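PDB 2RCC: ribonucleoside-diphosphate reductase subunit beta from Bacillus halodurans C-125, which probably supplies deoxyribonucleotides for DNA synthesis as the diiron-binding small (beta) subunit of a class I ribonucleotide reductase, working with the large alpha subunit. Local coordinates for residues A[42-47]-A[220-225]; A[68-73]-A[204-209]; A[257-262]-A[300-305]. One frame throughout, in Å; residues are numbered along the deposited sequence. Where two conformers were deposited one is given.

Interaction 1 of 3, residues A[42-47]-A[220-225]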
# COMPACT_ATOMS: atom_id res chain seq x y z
N TYR A 42 -9.48 -6.56 -10.31
CA TYR A 42 -10.23 -6.86 -9.07
C TYR A 42 -9.98 -8.28 -8.61
O TYR A 42 -9.79 -8.48 -7.41
CB TYR A 42 -11.73 -6.53 -9.17
CG TYR A 42 -12.55 -6.35 -7.88
CD1 TYR A 42 -11.96 -6.11 -6.61
CD2 TYR A 42 -13.93 -6.27 -7.95
CE1 TYR A 42 -12.76 -5.90 -5.45
CE2 TYR A 42 -14.72 -6.02 -6.81
CZ TYR A 42 -14.15 -5.86 -5.56
OH TYR A 42 -14.99 -5.60 -4.47
N PRO A 43 -10.04 -9.26 -9.53
CA PRO A 43 -9.62 -10.60 -9.16
C PRO A 43 -8.20 -10.68 -8.58
O PRO A 43 -7.98 -11.43 -7.64
CB PRO A 43 -9.71 -11.37 -10.47
CG PRO A 43 -10.69 -10.67 -11.25
CD PRO A 43 -10.61 -9.26 -10.90
N LEU A 44 -7.25 -9.93 -9.13
CA LEU A 44 -5.89 -9.90 -8.56
C LEU A 44 -5.88 -9.32 -7.14
O LEU A 44 -5.29 -9.90 -6.22
CB LEU A 44 -4.95 -9.11 -9.49
CG LEU A 44 -3.51 -8.94 -9.04
CD1 LEU A 44 -2.82 -10.28 -8.68
CD2 LEU A 44 -2.79 -8.21 -10.14
N TYR A 45 -6.54 -8.20 -6.92
CA TYR A 45 -6.68 -7.65 -5.59
C TYR A 45 -7.22 -8.68 -4.60
O TYR A 45 -6.64 -8.89 -3.52
CB TYR A 45 -7.58 -6.40 -5.59
CG TYR A 45 -8.02 -5.97 -4.21
CD1 TYR A 45 -7.21 -5.20 -3.37
CD2 TYR A 45 -9.23 -6.38 -3.71
CE1 TYR A 45 -7.63 -4.84 -2.12
CE2 TYR A 45 -9.62 -6.06 -2.47
CZ TYR A 45 -8.84 -5.28 -1.67
OH TYR A 45 -9.33 -4.98 -0.41
N LYS A 46 -8.29 -9.36 -4.99
CA LYS A 46 -8.95 -10.37 -4.15
C LYS A 46 -8.01 -11.54 -3.80
O LYS A 46 -8.03 -12.02 -2.67
CB LYS A 46 -10.21 -10.90 -4.83
CG LYS A 46 -11.35 -9.91 -4.92
CD LYS A 46 -12.49 -10.42 -5.79
CE LYS A 46 -13.64 -9.40 -5.83
NZ LYS A 46 -14.79 -9.82 -6.70
N ASN A 47 -7.18 -11.96 -4.76
CA ASN A 47 -6.23 -13.04 -4.53
C ASN A 47 -5.13 -12.57 -3.58
O ASN A 47 -4.75 -13.31 -2.69
CB ASN A 47 -5.66 -13.61 -5.84
CG ASN A 47 -6.69 -14.40 -6.65
OD1 ASN A 47 -7.55 -15.10 -6.11
ND2 ASN A 47 -6.56 -14.34 -7.97
N GLU A 220 5.44 -12.76 -4.58
CA GLU A 220 6.20 -12.31 -5.75
C GLU A 220 5.59 -12.78 -7.05
O GLU A 220 5.58 -12.04 -7.98
CB GLU A 220 7.63 -12.74 -5.69
CG GLU A 220 8.45 -12.05 -4.61
CD GLU A 220 9.92 -12.43 -4.74
OE1 GLU A 220 10.21 -13.65 -4.84
OE2 GLU A 220 10.76 -11.50 -4.72
N GLN A 221 4.99 -13.97 -7.09
CA GLN A 221 4.40 -14.45 -8.33
C GLN A 221 3.24 -13.59 -8.78
O GLN A 221 3.08 -13.37 -9.98
CB GLN A 221 3.98 -15.94 -8.26
CG GLN A 221 5.05 -16.93 -7.80
CD GLN A 221 6.44 -16.66 -8.37
OE1 GLN A 221 6.62 -16.69 -9.58
NE2 GLN A 221 7.43 -16.43 -7.49
N LEU A 222 2.43 -13.10 -7.84
CA LEU A 222 1.34 -12.21 -8.20
C LEU A 222 1.87 -10.82 -8.64
O LEU A 222 1.29 -10.18 -9.51
CB LEU A 222 0.32 -12.12 -7.07
CG LEU A 222 -0.47 -13.41 -6.75
CD1 LEU A 222 -1.43 -13.19 -5.55
CD2 LEU A 222 -1.26 -13.85 -7.95
N HIS A 223 2.98 -10.40 -8.05
CA HIS A 223 3.61 -9.13 -8.43
C HIS A 223 4.09 -9.26 -9.87
O HIS A 223 3.83 -8.36 -10.69
CB HIS A 223 4.78 -8.78 -7.52
CG HIS A 223 4.43 -8.58 -6.06
ND1 HIS A 223 5.35 -8.14 -5.14
CD2 HIS A 223 3.28 -8.75 -5.38
CE1 HIS A 223 4.80 -8.09 -3.94
NE2 HIS A 223 3.53 -8.45 -4.06
N VAL A 224 4.76 -10.38 -10.21
CA VAL A 224 5.21 -10.63 -11.60
C VAL A 224 4.02 -10.67 -12.56
O VAL A 224 4.10 -10.15 -13.64
CB VAL A 224 6.02 -11.96 -11.74
CG1 VAL A 224 6.31 -12.25 -13.20
CG2 VAL A 224 7.32 -11.89 -10.93
N TYR A 225 2.91 -11.30 -12.16
CA TYR A 225 1.70 -11.33 -12.96
C TYR A 225 1.23 -9.88 -13.25
O TYR A 225 0.94 -9.55 -14.40
CB TYR A 225 0.62 -12.17 -12.25
CG TYR A 225 -0.74 -12.14 -12.87
CD1 TYR A 225 -1.09 -12.97 -13.93
CD2 TYR A 225 -1.73 -11.30 -12.36
CE1 TYR A 225 -2.35 -12.94 -14.48
CE2 TYR A 225 -2.96 -11.25 -12.91
CZ TYR A 225 -3.28 -12.07 -13.95
OH TYR A 225 -4.56 -11.99 -14.43

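Interaction 2 of 3, residues A[68-73]-A[204-209]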
# COMPACT_ATOMS: atom_id res chain seq x y z
N PRO A 68 22.06 -24.91 14.85
CA PRO A 68 23.40 -25.44 15.17
C PRO A 68 23.71 -26.82 14.62
O PRO A 68 24.89 -27.16 14.56
CB PRO A 68 23.37 -25.57 16.69
CG PRO A 68 22.36 -24.68 17.13
CD PRO A 68 21.31 -24.63 16.08
N THR A 69 22.69 -27.62 14.29
CA THR A 69 22.88 -28.97 13.74
C THR A 69 23.31 -28.96 12.27
O THR A 69 23.71 -29.99 11.77
CB THR A 69 21.60 -29.86 13.90
OG1 THR A 69 20.62 -29.49 12.93
CG2 THR A 69 21.00 -29.73 15.33
N LEU A 70 23.17 -27.81 11.58
CA LEU A 70 23.58 -27.69 10.18
C LEU A 70 25.10 -27.64 10.09
O LEU A 70 25.76 -27.29 11.07
CB LEU A 70 22.99 -26.42 9.53
CG LEU A 70 21.53 -26.34 9.07
CD1 LEU A 70 20.51 -26.75 10.13
CD2 LEU A 70 21.29 -24.90 8.62
N THR A 71 25.64 -27.96 8.91
CA THR A 71 27.10 -27.90 8.71
C THR A 71 27.58 -26.45 8.84
O THR A 71 26.77 -25.51 8.76
CB THR A 71 27.55 -28.45 7.33
OG1 THR A 71 27.24 -27.51 6.29
CG2 THR A 71 26.91 -29.81 7.02
N GLU A 72 28.87 -26.23 9.08
CA GLU A 72 29.39 -24.86 9.17
C GLU A 72 29.12 -24.08 7.89
O GLU A 72 28.76 -22.91 7.96
CB GLU A 72 30.89 -24.79 9.44
CG GLU A 72 31.31 -25.15 10.84
CD GLU A 72 32.78 -24.77 11.11
OE1 GLU A 72 33.15 -23.57 10.92
OE2 GLU A 72 33.55 -25.66 11.50
N THR A 73 29.30 -24.73 6.74
CA THR A 73 29.08 -24.06 5.47
C THR A 73 27.59 -23.72 5.29
O THR A 73 27.27 -22.65 4.79
CB THR A 73 29.64 -24.89 4.31
OG1 THR A 73 31.00 -25.26 4.62
CG2 THR A 73 29.61 -24.09 3.04
N GLN A 204 13.90 -31.70 5.76
CA GLN A 204 13.37 -31.45 7.10
C GLN A 204 14.17 -30.51 8.01
O GLN A 204 14.04 -30.58 9.22
CB GLN A 204 13.14 -32.80 7.80
CG GLN A 204 12.38 -33.84 6.97
CD GLN A 204 10.88 -33.73 7.13
OE1 GLN A 204 10.33 -34.19 8.13
NE2 GLN A 204 10.20 -33.17 6.12
N LYS A 205 14.98 -29.61 7.44
CA LYS A 205 15.75 -28.64 8.22
C LYS A 205 15.25 -27.21 7.93
O LYS A 205 14.96 -26.88 6.79
CB LYS A 205 17.24 -28.74 7.89
CG LYS A 205 17.95 -30.07 8.32
CD LYS A 205 18.09 -30.20 9.87
CE LYS A 205 19.13 -31.26 10.36
NZ LYS A 205 18.98 -31.64 11.84
N MSE A 206 15.10 -26.39 8.95
CA MSE A 206 14.75 -24.98 8.77
C MSE A 206 13.46 -24.78 7.96
O MSE A 206 13.38 -23.94 7.06
CB MSE A 206 15.92 -24.19 8.13
CG MSE A 206 17.29 -24.41 8.84
SE MSE A 206 17.22 -24.20 10.78
CE MSE A 206 17.12 -22.26 10.72
N VAL A 207 12.46 -25.55 8.35
CA VAL A 207 11.19 -25.61 7.64
C VAL A 207 10.33 -24.34 7.85
O VAL A 207 9.65 -23.89 6.91
CB VAL A 207 10.40 -26.88 8.05
CG1 VAL A 207 9.01 -26.89 7.41
CG2 VAL A 207 11.19 -28.15 7.67
N SER A 208 10.33 -23.78 9.05
CA SER A 208 9.60 -22.52 9.30
C SER A 208 10.15 -21.36 8.46
O SER A 208 9.39 -20.56 7.92
CB SER A 208 9.59 -22.17 10.77
OG SER A 208 8.80 -23.10 11.45
N THR A 209 11.47 -21.28 8.34
CA THR A 209 12.12 -20.28 7.48
C THR A 209 11.69 -20.47 6.02
O THR A 209 11.30 -19.53 5.37
CB THR A 209 13.65 -20.38 7.57
OG1 THR A 209 14.08 -20.14 8.91
CG2 THR A 209 14.31 -19.40 6.56

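Interaction 3 of 3, residues A[257-262]-A[300-305]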
# COMPACT_ATOMS: atom_id res chain seq x y z
N ALA A 257 20.79 -10.32 -16.37
CA ALA A 257 20.25 -10.61 -15.07
C ALA A 257 20.49 -12.09 -14.64
O ALA A 257 20.86 -12.34 -13.51
CB ALA A 257 18.78 -10.26 -15.06
N ALA A 258 20.26 -13.03 -15.55
CA ALA A 258 20.55 -14.46 -15.33
C ALA A 258 22.04 -14.68 -15.00
O ALA A 258 22.37 -15.42 -14.09
CB ALA A 258 20.16 -15.28 -16.54
N ASP A 259 22.93 -14.05 -15.76
CA ASP A 259 24.37 -14.10 -15.51
C ASP A 259 24.74 -13.55 -14.13
O ASP A 259 25.56 -14.14 -13.44
CB ASP A 259 25.16 -13.33 -16.58
CG ASP A 259 25.15 -14.01 -17.94
OD1 ASP A 259 24.79 -15.19 -18.04
OD2 ASP A 259 25.52 -13.33 -18.95
N LEU A 260 24.14 -12.41 -13.74
CA LEU A 260 24.40 -11.82 -12.43
C LEU A 260 23.93 -12.73 -11.31
O LEU A 260 24.60 -12.86 -10.31
CB LEU A 260 23.75 -10.43 -12.28
CG LEU A 260 24.48 -9.29 -13.01
CD1 LEU A 260 23.61 -8.03 -13.12
CD2 LEU A 260 25.80 -8.98 -12.32
N GLU A 261 22.77 -13.36 -11.49
CA GLU A 261 22.26 -14.32 -10.49
C GLU A 261 23.22 -15.49 -10.33
O GLU A 261 23.54 -15.86 -9.22
CB GLU A 261 20.85 -14.77 -10.86
CG GLU A 261 20.17 -15.73 -9.87
CD GLU A 261 19.94 -15.15 -8.48
OE1 GLU A 261 20.00 -13.93 -8.27
OE2 GLU A 261 19.68 -15.94 -7.57
N LYS A 262 23.70 -16.04 -11.45
CA LYS A 262 24.65 -17.15 -11.45
C LYS A 262 25.92 -16.74 -10.73
O LYS A 262 26.47 -17.51 -9.99
CB LYS A 262 24.99 -17.60 -12.88
CG LYS A 262 23.81 -18.24 -13.57
CD LYS A 262 24.02 -18.44 -15.04
CE LYS A 262 22.67 -18.84 -15.69
NZ LYS A 262 22.75 -19.26 -17.08
N LYS A 300 12.28 -16.88 -25.82
CA LYS A 300 13.16 -17.42 -24.78
C LYS A 300 14.63 -17.11 -25.05
O LYS A 300 15.10 -17.44 -26.13
CB LYS A 300 13.02 -18.95 -24.71
CG LYS A 300 11.69 -19.43 -24.24
CD LYS A 300 11.67 -20.93 -24.13
CE LYS A 300 10.35 -21.42 -23.55
NZ LYS A 300 10.24 -22.91 -23.54
N PRO A 301 15.35 -16.46 -24.11
CA PRO A 301 16.79 -16.26 -24.38
C PRO A 301 17.62 -17.55 -24.48
O PRO A 301 18.64 -17.56 -25.17
CB PRO A 301 17.27 -15.41 -23.19
CG PRO A 301 16.18 -15.46 -22.16
CD PRO A 301 14.92 -15.85 -22.84
N TYR A 302 17.17 -18.63 -23.83
CA TYR A 302 17.87 -19.92 -23.80
C TYR A 302 16.95 -21.02 -24.32
O TYR A 302 16.61 -21.94 -23.57
CB TYR A 302 18.35 -20.24 -22.37
CG TYR A 302 19.14 -19.11 -21.73
CD1 TYR A 302 20.41 -18.80 -22.18
CD2 TYR A 302 18.59 -18.35 -20.69
CE1 TYR A 302 21.13 -17.76 -21.61
CE2 TYR A 302 19.31 -17.29 -20.11
CZ TYR A 302 20.58 -17.02 -20.57
OH TYR A 302 21.31 -16.00 -20.02
N PRO A 303 16.63 -20.99 -25.63
CA PRO A 303 15.70 -21.99 -26.19
C PRO A 303 16.11 -23.42 -25.96
O PRO A 303 15.24 -24.27 -25.85
CB PRO A 303 15.65 -21.65 -27.69
CG PRO A 303 16.87 -20.87 -27.95
CD PRO A 303 17.17 -20.11 -26.68
N GLU A 304 17.41 -23.70 -25.85
CA GLU A 304 17.88 -25.05 -25.53
C GLU A 304 17.41 -25.54 -24.17
O GLU A 304 17.23 -26.74 -24.00
CB GLU A 304 19.41 -25.18 -25.65
CG GLU A 304 20.31 -24.57 -24.53
CD GLU A 304 20.43 -23.05 -24.55
OE1 GLU A 304 19.66 -22.37 -25.25
OE2 GLU A 304 21.33 -22.53 -23.86
N ILE A 305 17.21 -24.64 -23.20
CA ILE A 305 16.76 -25.05 -21.86
C ILE A 305 15.23 -25.13 -21.86
O ILE A 305 14.54 -24.11 -21.70
CB ILE A 305 17.26 -24.10 -20.71
CG1 ILE A 305 18.77 -23.85 -20.81
CG2 ILE A 305 16.88 -24.67 -19.33
CD1 ILE A 305 19.63 -25.09 -20.80
O HOH W 1 23.61 -15.41 -20.87

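Interaction 1 of 3, residues A[42-47]-A[220-225]
The Tyr-225 ring meets the methyl group CD2 of Leu-44 at its edge, in the ring plane, with 3.9 Å from Leu-44 CD2 to Tyr-225 CD2. The second methyl of the leucine joins at the same ring atom, Leu-44 CD1 coming to 4.0 Å from Tyr-225 CD2. Leu-44 thus carries the contact with both branches: CG stands anti to the backbone N (chi1 178°), and CD1 also reaches Leu-222, with 4.0 Å between Leu-44 CD1 and Leu-222 CD2. Leu-44 runs alongside both Leu-222 and Tyr-225, pointing the opposite way to each. At the exposed Asn-47, methyl CD1 of Leu-222 comes to 4.2 Å from the backbone C of Asn-47. No hydrogen bond crosses; apolar packing joins two nearly antiparallel helical segments (168°) whose axes are 11.2 Å apart. The next residue, His-223, points its CB away from helix 41-50; its ND1 is hydrogen-bonded to Glu-186 and its NE2 to Gln-118. On the far side of helix 41-50, the hydroxyls of Tyr-42 and Tyr-45 hydrogen-bond to Gln-124 of the second subunit. The leucine contact therefore packs helix 41-50 between helix 207-237 and the second subunit. Glu-220 and His-223, which probably bind iron, form a Glu-x-x-His motif, one of the pair, with Glu-119 and His-122, characteristic of ferritin-like diiron sites.

Interaction 2 of 3, residues A[68-73]-A[204-209]
Lys-205 and Thr-69 meet at their polar ends: the ammonium NZ of Lys-205 donates a hydrogen bond of 2.9 Å to OG1 of Thr-69. The lysine chain bends at its second torsion (chi2 -69°) and then runs extended, which swings the amine to the threonine. That hydroxyl is gripped twice, since Thr-69 OG1 also bonds to the carbonyl of Gln-66, one turn back along the chain. Beside this polar pair lies an apolar one. Leu-70 sets both methyls against Met-206, modelled as selenomethionine: Leu-70 CD2 lies 4.0 Å and Leu-70 CD1 4.2 Å from CG of Met-206. The methylene CD of Lys-205 extends the apolar surface, 4.2 Å from Leu-70 CD1.

Behind these atoms, the backbone is fixed by helix ends. Gln-204, with positive phi, is the C-prime residue of a Schellman motif that closes helix 191-202, and Met-206 occupies the N-cap position of the next helix. Gln-66 spans the join, its amide bonding to Gln-204 O and to Met-206 N. In segment 68-73, Thr-71 is the N-cap of helix 72-87; its side chain caps a backbone N beyond, and Glu-74 accepts from Thr-71 N, in the manner of a capping box.

The contact thus ties two interhelical turns together: 61-66 into 72-87, and 191-202 into 207-237. Leu-200 touches both Leu-70 and Met-206, while Phe-78 of helix 72-87 also packs on Met-206.

Interaction 3 of 3, residues A[257-262]-A[300-305]
Tyr-302 lays the hydroxyl end of its ring against the methyl of Ala-258, with 3.7 Å between Tyr-302 OH and Ala-258 CB; ring carbon CE2 of Tyr-302 follows at 4.2 Å from the same CB. The approach is oblique to the ring. With CG beside the backbone N (chi1 -51°), the tyrosine side chain reaches from the loop to helix 244-268. A water in the ring plane links it to Asp-259: it donates to Asp-259 OD1 at 3.1 Å and lies 2.5 Å from Tyr-302 OH, so short that the exact distance is doubtful. The carboxylate and ring planes are 49° apart, and no direct hydrogen bond joins the segments. Pro-301 CB packs over one face, toward the rim. Over the other stands Lys-262 NZ, 5.1 Å from the ring centroid, at most a weak cation-pi attraction; this amine also bonds to Ser-286. The loop itself is shaped by a type I turn, closed by Ile-305 N to Tyr-302 O, a carbonyl that Asn-290 of helix 278-295 binds as well. The whole is a loop lying over two helices, a peripheral packing contact of this all-helical ferritin-like fold, away from its metal-binding residues.

How the interactions relate
All three contacts are partly buried, but they sit differently in the all-helical fold. Interaction 1 is the most central and purely apolar, joining two helix bodies next to probable iron ligands. Interaction 2, about 25 Å from the chain centre, shares helix 207-237 with it yet uses the turn and N-cap that lead into that helix, mixing a direct hydrogen bond with apolar packing; it is nested in the chain loop that interaction 1 closes. Interaction 3 follows in series, on the next helix, 244-268, and its polar link passes through water. Their centres lie about 25 to 32 Å apart, and none touches another.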